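Local coordinates for protein N-acetylglucosamine-specific lectin (Saxidomus purpuratus, PDB 6A7T) that binds N-acetylglucosamine as a C-type lectin whose carbohydrate recognition does not depend on calcium, at residues A[59-64]-A[101-106]; A[37-42]-A[151-156]. All blocks are in the same frame, centred on the assembly; numbering follows the deposited sequence.

Contact 1: residues A[59-64]-A[101-106]; sequences NAALVT and RWIDGS. With CA (calcium ion), chain C.
Thr64 lies against one face of the Trp102 indole. Its CA sits over the six-membered ring, 4.1 Å from the centroid and 21° off the normal, a CH-pi contact displaced toward the rim. CG2, anti to the carbonyl carbon, comes 3.7 Å from Trp102 CB; together with CA it covers the indole from its six-membered ring to its root. The rings of Trp137 and Trp102 also meet edge-to-face. Beside this pair, Ile103 CD1 packs on Ala61 CB and Leu62 CB, 4.1 Å from each, and also lies 3.8 Å from Leu62 O.

No direct hydrogen bond joins the two segments. Water 1 spans them, donating to Thr64 OG1 and to Asp104 OD2. The other carboxylate oxygen is taken up locally: Asp104 OD1 accepts from Ser106 N, which makes an Asx turn overlapping the type I turn from Trp102 to Gly105, and also from Ser106 OG at 2.6 Å. Arg101 grips Gly105 O side-on with NE and NH2.

Thr64 O binds the calcium ion at 2.4 Å, in company with Glu66, Glu70 and Glu153. The indole thus packs directly on a calcium ligand residue, joining the turn after strand 99-102 to the calcium site of this C-type lectin fold.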
ATOM      1  N   ASN A  59     -10.681 -12.441   8.313  1.00  9.42           N
ATOM      2  CA  ASN A  59     -10.065 -11.283   8.943  1.00  9.66           C
ATOM      3  C   ASN A  59      -9.872 -10.148   7.935  1.00  9.11           C
ATOM      4  O   ASN A  59      -8.872  -9.411   7.924  1.00 10.75           O
ATOM      5  CB  ASN A  59      -8.700 -11.660   9.545  1.00 12.78           C
ATOM      6  CG  ASN A  59      -8.175 -10.622  10.507  1.00 16.49           C
ATOM      7  OD1 ASN A  59      -8.897 -10.213  11.411  1.00 24.56           O
ATOM      8  ND2 ASN A  59      -6.924 -10.201  10.320  1.00 16.24           N
ATOM      9  N   ALA A  60     -10.907  -9.949   7.141  1.00  7.82           N
ATOM     10  CA  ALA A  60     -10.905  -9.018   6.034  1.00  7.03           C
ATOM     11  C   ALA A  60     -12.329  -8.472   5.882  1.00  6.97           C
ATOM     12  O   ALA A  60     -13.167  -8.642   6.735  1.00  7.49           O
ATOM     13  CB  ALA A  60     -10.456  -9.781   4.810  1.00  7.18           C
ATOM     14  N   ALA A  61     -12.569  -7.820   4.768  1.00  6.65           N
ATOM     15  CA  ALA A  61     -13.889  -7.291   4.413  1.00  6.68           C
ATOM     16  C   ALA A  61     -13.959  -7.166   2.908  1.00  6.32           C
ATOM     17  O   ALA A  61     -12.945  -7.102   2.265  1.00  6.58           O
ATOM     18  CB  ALA A  61     -14.098  -5.943   5.059  1.00  6.81           C
ATOM     19  N   LEU A  62     -15.181  -7.149   2.357  1.00  5.71           N
ATOM     20  CA  LEU A  62     -15.288  -6.875   0.924  1.00  5.73           C
ATOM     21  C   LEU A  62     -14.565  -5.545   0.619  1.00  5.80           C
ATOM     22  O   LEU A  62     -14.625  -4.574   1.395  1.00  6.15           O
ATOM     23  CB  LEU A  62     -16.770  -6.820   0.528  1.00  5.97           C
ATOM     24  CG  LEU A  62     -17.508  -8.135   0.381  1.00  5.68           C
ATOM     25  CD1 LEU A  62     -19.007  -7.889   0.328  1.00  6.33           C
ATOM     26  CD2 LEU A  62     -17.010  -8.881  -0.835  1.00  6.47           C
ATOM     27  N   VAL A  63     -13.842  -5.525  -0.520  1.00  5.67           N
ATOM     28  CA  VAL A  63     -12.989  -4.437  -0.910  1.00  6.47           C
ATOM     29  C   VAL A  63     -13.745  -3.112  -0.998  1.00  6.48           C
ATOM     30  O   VAL A  63     -14.838  -3.062  -1.474  1.00  6.91           O
ATOM     31  CB  VAL A  63     -12.284  -4.751  -2.239  1.00  6.78           C
ATOM     32  CG1 VAL A  63     -13.263  -4.845  -3.392  1.00  7.08           C
ATOM     33  CG2 VAL A  63     -11.163  -3.759  -2.506  1.00  7.41           C
ATOM     34  N   THR A  64     -13.111  -2.050  -0.509  1.00  7.71           N
ATOM     35  CA  THR A  64     -13.622  -0.680  -0.661  1.00  9.11           C
ATOM     36  C   THR A  64     -12.589   0.071  -1.508  1.00  9.76           C
ATOM     37  O   THR A  64     -11.438  -0.206  -1.394  1.00  9.30           O
ATOM     38  CB  THR A  64     -13.843  -0.059   0.713  1.00 10.25           C
ATOM     39  OG1 THR A  64     -12.575  -0.056   1.350  1.00 10.69           O
ATOM     40  CG2 THR A  64     -14.847  -0.866   1.495  1.00  9.85           C
ATOM     41  N   ARG A 101     -22.807   3.699  -0.147  1.00 10.96           N
ATOM     42  CA  ARG A 101     -21.689   3.885   0.741  1.00 11.73           C
ATOM     43  C   ARG A 101     -20.840   2.594   0.765  1.00 10.84           C
ATOM     44  O   ARG A 101     -21.348   1.505   0.525  1.00 11.40           O
ATOM     45  CB  ARG A 101     -22.168   4.166   2.173  1.00 14.04           C
ATOM     46  CG  ARG A 101     -23.107   5.357   2.319  1.00 15.43           C
ATOM     47  CD  ARG A 101     -22.436   6.681   2.084  1.00 17.71           C
ATOM     48  NE  ARG A 101     -21.551   7.075   3.168  1.00 18.38           N
ATOM     49  CZ  ARG A 101     -21.461   8.311   3.673  1.00 17.74           C
ATOM     50  NH1 ARG A 101     -22.098   9.296   3.073  1.00 21.51           N
ATOM     51  NH2 ARG A 101     -20.740   8.526   4.772  1.00 19.74           N
ATOM     52  N   TRP A 102     -19.568   2.759   1.061  1.00 12.89           N
ATOM     53  CA  TRP A 102     -18.722   1.609   1.347  1.00 11.74           C
ATOM     54  C   TRP A 102     -19.188   0.975   2.649  1.00 12.41           C
ATOM     55  O   TRP A 102     -19.768   1.630   3.485  1.00 11.60           O
ATOM     56  CB  TRP A 102     -17.248   1.997   1.416  1.00 12.41           C
ATOM     57  CG  TRP A 102     -16.741   2.542   0.121  1.00 11.73           C
ATOM     58  CD1 TRP A 102     -16.216   3.781  -0.096  1.00 12.49           C
ATOM     59  CD2 TRP A 102     -16.694   1.870  -1.142  1.00 11.39           C
ATOM     60  NE1 TRP A 102     -15.845   3.946  -1.409  1.00 13.00           N
ATOM     61  CE2 TRP A 102     -16.153   2.794  -2.074  1.00 13.12           C
ATOM     62  CE3 TRP A 102     -17.086   0.597  -1.585  1.00 11.79           C
ATOM     63  CZ2 TRP A 102     -15.964   2.449  -3.409  1.00 11.99           C
ATOM     64  CZ3 TRP A 102     -16.945   0.282  -2.914  1.00 10.92           C
ATOM     65  CH2 TRP A 102     -16.403   1.213  -3.816  1.00 11.46           C
ATOM     66  N   ILE A 103     -18.881  -0.308   2.813  1.00 11.93           N
ATOM     67  CA  ILE A 103     -19.446  -1.046   3.959  1.00 13.02           C
ATOM     68  C   ILE A 103     -18.820  -0.633   5.298  1.00 13.76           C
ATOM     69  O   ILE A 103     -19.406  -0.968   6.326  1.00 15.00           O
ATOM     70  CB  ILE A 103     -19.346  -2.560   3.762  1.00 13.13           C
ATOM     71  CG1 ILE A 103     -17.903  -2.981   3.526  1.00 14.64           C
ATOM     72  CG2 ILE A 103     -20.338  -3.024   2.698  1.00 13.56           C
ATOM     73  CD1 ILE A 103     -17.681  -4.472   3.716  1.00 16.48           C
ATOM     74  N   ASP A 104     -17.706   0.098   5.305  1.00 13.29           N
ATOM     75  CA  ASP A 104     -17.239   0.754   6.545  1.00 14.73           C
ATOM     76  C   ASP A 104     -18.023   2.034   6.875  1.00 14.90           C
ATOM     77  O   ASP A 104     -17.653   2.746   7.857  1.00 16.98           O
ATOM     78  CB  ASP A 104     -15.762   1.127   6.499  1.00 15.81           C
ATOM     79  CG  ASP A 104     -15.343   2.064   5.377  1.00 15.87           C
ATOM     80  OD1 ASP A 104     -16.197   2.531   4.622  1.00 15.09           O
ATOM     81  OD2 ASP A 104     -14.122   2.296   5.268  1.00 20.95           O
ATOM     82  N   GLY A 105     -19.030   2.354   6.071  1.00 14.05           N
ATOM     83  CA  GLY A 105     -19.901   3.522   6.246  1.00 15.81           C
ATOM     84  C   GLY A 105     -19.468   4.762   5.462  1.00 18.63           C
ATOM     85  O   GLY A 105     -20.268   5.750   5.379  1.00 20.24           O
ATOM     86  N   SER A 106     -18.273   4.719   4.853  1.00 16.82           N
ATOM     87  CA  SER A 106     -17.641   5.913   4.245  1.00 18.24           C
ATOM     88  C   SER A 106     -18.263   6.260   2.890  1.00 19.02           C
ATOM     89  O   SER A 106     -18.833   5.418   2.208  1.00 16.02           O
ATOM     90  CB  SER A 106     -16.157   5.776   4.124  1.00 18.91           C
ATOM     91  OG  SER A 106     -15.781   4.733   3.229  1.00 19.21           O
TER
HETATM   92 CA    CA C 201      -9.390   0.020  -0.182  1.00 11.63          CA
HETATM   93  O   HOH W   1     -12.283  -0.222   4.608  1.00 19.81           O
HETATM   94  O   HOH W   2      -7.262   1.182   0.315  1.00 15.55           O
HETATM   95  O   HOH W   3      -9.619   0.292   2.279  1.00 11.13           O

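Contact 2: residues A[37-42]-A[151-156]; sequences SCYLFD and ICETDC. With CA (calcium ion), chain C.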
ATOM      1  N   SER A  37      -2.420  -2.971   1.466  1.00 10.17           N
ATOM      2  CA  SER A  37      -3.449  -3.987   1.764  1.00  9.31           C
ATOM      3  C   SER A  37      -3.138  -5.280   1.036  1.00  9.23           C
ATOM      4  O   SER A  37      -2.479  -5.272   0.022  1.00  8.19           O
ATOM      5  CB  SER A  37      -4.805  -3.524   1.317  1.00  9.27           C
ATOM      6  OG  SER A  37      -5.255  -2.450   2.107  1.00 10.86           O
ATOM      7  N   CYS A  38      -3.677  -6.382   1.577  1.00  8.72           N
ATOM      8  CA  CYS A  38      -3.719  -7.685   0.910  1.00  8.25           C
ATOM      9  C   CYS A  38      -5.147  -7.945   0.393  1.00  7.83           C
ATOM     10  O   CYS A  38      -6.118  -7.638   1.044  1.00  8.51           O
ATOM     11  CB  CYS A  38      -3.278  -8.792   1.841  1.00  8.47           C
ATOM     12  SG  CYS A  38      -1.555  -8.631   2.382  1.00 11.34           S
ATOM     13  N   TYR A  39      -5.220  -8.508  -0.806  1.00  7.64           N
ATOM     14  CA  TYR A  39      -6.473  -8.778  -1.498  1.00  7.93           C
ATOM     15  C   TYR A  39      -6.591 -10.254  -1.867  1.00  7.87           C
ATOM     16  O   TYR A  39      -5.643 -10.873  -2.380  1.00  8.03           O
ATOM     17  CB  TYR A  39      -6.533  -7.980  -2.786  1.00  7.66           C
ATOM     18  CG  TYR A  39      -6.451  -6.484  -2.601  1.00  7.88           C
ATOM     19  CD1 TYR A  39      -5.232  -5.849  -2.378  1.00  7.99           C
ATOM     20  CD2 TYR A  39      -7.587  -5.693  -2.644  1.00  8.25           C
ATOM     21  CE1 TYR A  39      -5.152  -4.474  -2.162  1.00  8.53           C
ATOM     22  CE2 TYR A  39      -7.509  -4.317  -2.536  1.00  9.18           C
ATOM     23  CZ  TYR A  39      -6.299  -3.710  -2.235  1.00  9.05           C
ATOM     24  OH  TYR A  39      -6.290  -2.347  -2.119  1.00 10.69           O
ATOM     25  N   LEU A  40      -7.847 -10.742  -1.765  1.00  7.47           N
ATOM     26  CA  LEU A  40      -8.209 -12.077  -2.225  1.00  8.42           C
ATOM     27  C   LEU A  40      -9.292 -11.934  -3.285  1.00  8.18           C
ATOM     28  O   LEU A  40     -10.371 -11.415  -2.982  1.00  8.37           O
ATOM     29  CB  LEU A  40      -8.744 -12.882  -1.035  1.00  8.73           C
ATOM     30  CG  LEU A  40      -9.186 -14.321  -1.376  1.00  9.85           C
ATOM     31  CD1 LEU A  40      -8.030 -15.156  -1.847  1.00 12.22           C
ATOM     32  CD2 LEU A  40      -9.841 -14.981  -0.191  1.00 11.30           C
ATOM     33  N   PHE A  41      -8.995 -12.400  -4.502  1.00  9.22           N
ATOM     34  CA  PHE A  41      -9.945 -12.482  -5.587  1.00  9.30           C
ATOM     35  C   PHE A  41     -10.543 -13.884  -5.541  1.00  9.55           C
ATOM     36  O   PHE A  41      -9.959 -14.828  -6.102  1.00 12.24           O
ATOM     37  CB  PHE A  41      -9.245 -12.105  -6.897  1.00  9.31           C
ATOM     38  CG  PHE A  41      -8.730 -10.690  -6.913  1.00  9.74           C
ATOM     39  CD1 PHE A  41      -7.509 -10.369  -6.326  1.00  8.83           C
ATOM     40  CD2 PHE A  41      -9.436  -9.664  -7.553  1.00  9.07           C
ATOM     41  CE1 PHE A  41      -7.014  -9.070  -6.363  1.00  9.85           C
ATOM     42  CE2 PHE A  41      -8.952  -8.368  -7.561  1.00  9.69           C
ATOM     43  CZ  PHE A  41      -7.739  -8.070  -6.981  1.00  9.81           C
ATOM     44  N   ASP A  42     -11.583 -14.019  -4.731  1.00  9.77           N
ATOM     45  CA  ASP A  42     -12.096 -15.345  -4.415  1.00 10.97           C
ATOM     46  C   ASP A  42     -13.109 -15.785  -5.478  1.00 12.28           C
ATOM     47  O   ASP A  42     -14.052 -15.062  -5.770  1.00 13.35           O
ATOM     48  CB  ASP A  42     -12.689 -15.406  -3.016  1.00 11.69           C
ATOM     49  CG  ASP A  42     -12.832 -16.860  -2.559  1.00 12.70           C
ATOM     50  OD1 ASP A  42     -11.813 -17.479  -2.140  1.00 17.48           O
ATOM     51  OD2 ASP A  42     -13.918 -17.395  -2.695  1.00 14.11           O
ATOM     52  N   ILE A 151     -14.243  -9.943  -3.900  1.00  7.13           N
ATOM     53  CA  ILE A 151     -12.880  -9.424  -3.615  1.00  7.49           C
ATOM     54  C   ILE A 151     -12.818  -8.983  -2.151  1.00  6.84           C
ATOM     55  O   ILE A 151     -13.578  -8.115  -1.739  1.00  5.97           O
ATOM     56  CB  ILE A 151     -12.485  -8.278  -4.559  1.00  8.45           C
ATOM     57  CG1 ILE A 151     -12.645  -8.692  -6.022  1.00  8.62           C
ATOM     58  CG2 ILE A 151     -11.065  -7.830  -4.278  1.00  9.09           C
ATOM     59  CD1 ILE A 151     -12.710  -7.569  -7.018  1.00  9.39           C
ATOM     60  N   CYS A 152     -11.924  -9.618  -1.382  1.00  6.92           N
ATOM     61  CA  CYS A 152     -11.729  -9.268   0.033  1.00  7.59           C
ATOM     62  C   CYS A 152     -10.459  -8.404   0.155  1.00  7.45           C
ATOM     63  O   CYS A 152      -9.537  -8.566  -0.644  1.00  8.57           O
ATOM     64  CB  CYS A 152     -11.520 -10.447   0.960  1.00  8.30           C
ATOM     65  SG  CYS A 152     -12.819 -11.699   0.880  1.00  9.25           S
ATOM     66  N   GLU A 153     -10.489  -7.436   1.071  1.00  6.79           N
ATOM     67  CA  GLU A 153      -9.354  -6.551   1.352  1.00  7.39           C
ATOM     68  C   GLU A 153      -9.046  -6.637   2.853  1.00  7.47           C
ATOM     69  O   GLU A 153      -9.945  -6.542   3.643  1.00  8.22           O
ATOM     70  CB  GLU A 153      -9.686  -5.140   0.895  1.00  8.15           C
ATOM     71  CG  GLU A 153      -8.565  -4.124   1.112  1.00  8.36           C
ATOM     72  CD  GLU A 153      -8.886  -2.674   0.764  1.00  9.00           C
ATOM     73  OE1 GLU A 153     -10.093  -2.308   0.576  1.00  9.44           O
ATOM     74  OE2 GLU A 153      -7.930  -1.894   0.731  1.00 10.53           O
ATOM     75  N   THR A 154      -7.763  -6.756   3.219  1.00  9.10           N
ATOM     76  CA  THR A 154      -7.361  -6.636   4.629  1.00 10.23           C
ATOM     77  C   THR A 154      -6.207  -5.637   4.728  1.00 11.30           C
ATOM     78  O   THR A 154      -5.369  -5.539   3.805  1.00 10.63           O
ATOM     79  CB  THR A 154      -6.950  -7.987   5.232  1.00 12.14           C
ATOM     80  OG1 THR A 154      -6.678  -7.800   6.621  1.00 12.79           O
ATOM     81  CG2 THR A 154      -5.773  -8.606   4.522  1.00 12.07           C
ATOM     82  N   ASP A 155      -6.145  -4.927   5.855  1.00 12.56           N
ATOM     83  CA  ASP A 155      -4.980  -4.048   6.099  1.00 15.07           C
ATOM     84  C   ASP A 155      -4.134  -4.612   7.245  1.00 14.30           C
ATOM     85  O   ASP A 155      -3.185  -3.947   7.737  1.00 14.20           O
ATOM     86  CB  ASP A 155      -5.417  -2.621   6.418  1.00 19.21           C
ATOM     87  CG  ASP A 155      -6.058  -2.486   7.779  1.00 22.21           C
ATOM     88  OD1 ASP A 155      -6.270  -3.529   8.477  1.00 25.11           O
ATOM     89  OD2 ASP A 155      -6.351  -1.329   8.155  1.00 30.34           O
ATOM     90  N   CYS A 156      -4.442  -5.834   7.653  1.00 13.23           N
ATOM     91  CA  CYS A 156      -3.634  -6.584   8.644  1.00 15.68           C
ATOM     92  C   CYS A 156      -3.590  -5.851   9.996  1.00 17.06           C
ATOM     93  O   CYS A 156      -2.667  -6.071  10.771  1.00 20.28           O
ATOM     94  CB  CYS A 156      -2.217  -6.804   8.129  1.00 15.50           C
ATOM     95  SG  CYS A 156      -2.088  -7.754   6.590  1.00 16.11           S
TER
HETATM   96 CA    CA C 201      -9.390   0.020  -0.182  1.00 11.63          CA
HETATM   97  O   HOH W   2      -7.262   1.182   0.315  1.00 15.55           O
HETATM   98  O   HOH W   3      -9.619   0.292   2.279  1.00 11.13           O
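The strand pairing that brings the two ends of a C-type lectin domain together is made here by residues 37-42 and 151-156; the axes of strands 37-42 and 151-154 run antiparallel at 163° and approach to 4.6 Å. Cys38 with Thr154 and Leu40 with Cys152 are the hydrogen-bonded pairs, each closed by two reciprocal backbone bonds; Tyr39 with Glu153 and Phe41 with Ile151 are the non-hydrogen-bonded ones. From the non-hydrogen-bonded pairs, CA-H groups reach carbonyl oxygens of the neighbouring hydrogen-bonded pairs, as from Tyr39 CA to Cys152 O at 3.2 Å.

On the face bearing Tyr39, Phe41, Ile151 and Glu153, Ile151 crosses the Phe41 ring: CG2 stands over one face, 4.2 Å from the centroid, while Ile151 CG1 meets Phe41 CD2 at 3.7 Å. Phe73, Val77 and Ile78 of helix 68-78 also pack on Phe41. Next along, Tyr39 and Glu153 run side by side in the same direction, ring and carboxylate planes 18° apart, with Glu153 CG 3.8 Å from Tyr39 CE2. The phenol OH is hydrogen-bonded to Glu70, another calcium ligand.

On the face of Cys38, Leu40, Cys152 and Thr154, Cys38 is disulfide-bonded to Cys27 and Cys152 to Cys55; Cys156, beyond the strand, is disulfide-bonded to Cys22. Thr154 CG2 lies 3.7 Å from Cys38 CB.

Glu153 has CG anti to the backbone N and an extended chain beyond it, and its carboxylate chelates the calcium ion through both oxygens. Ser37 OG donates to Glu153 OE2 on its anti side, at 3.1 Å and 19° out of the carboxylate plane.

The centres of contacts 1 and 2 lie about 11 Å apart, and contact 1 is nested within the chain loop that contact 2 closes: 37-42 comes first, then 59-64, 101-106 and finally 151-156. Strand 148-154 is flanked by 37-43 and 61-62 in one four-stranded antiparallel sheet, with probable hydrogen bonds from Glu153 N to Ala61 O (2.8 Å) and from Val63 N to Ile151 O (2.9 Å). Segment 101-106 begins on the edge strand of the second sheet, so contact 1 links the two sheets. Both contacts supply ligands to the same calcium ion and share waters 2 and 3, placing that metal where the terminal strand pairing meets the inter-sheet packing.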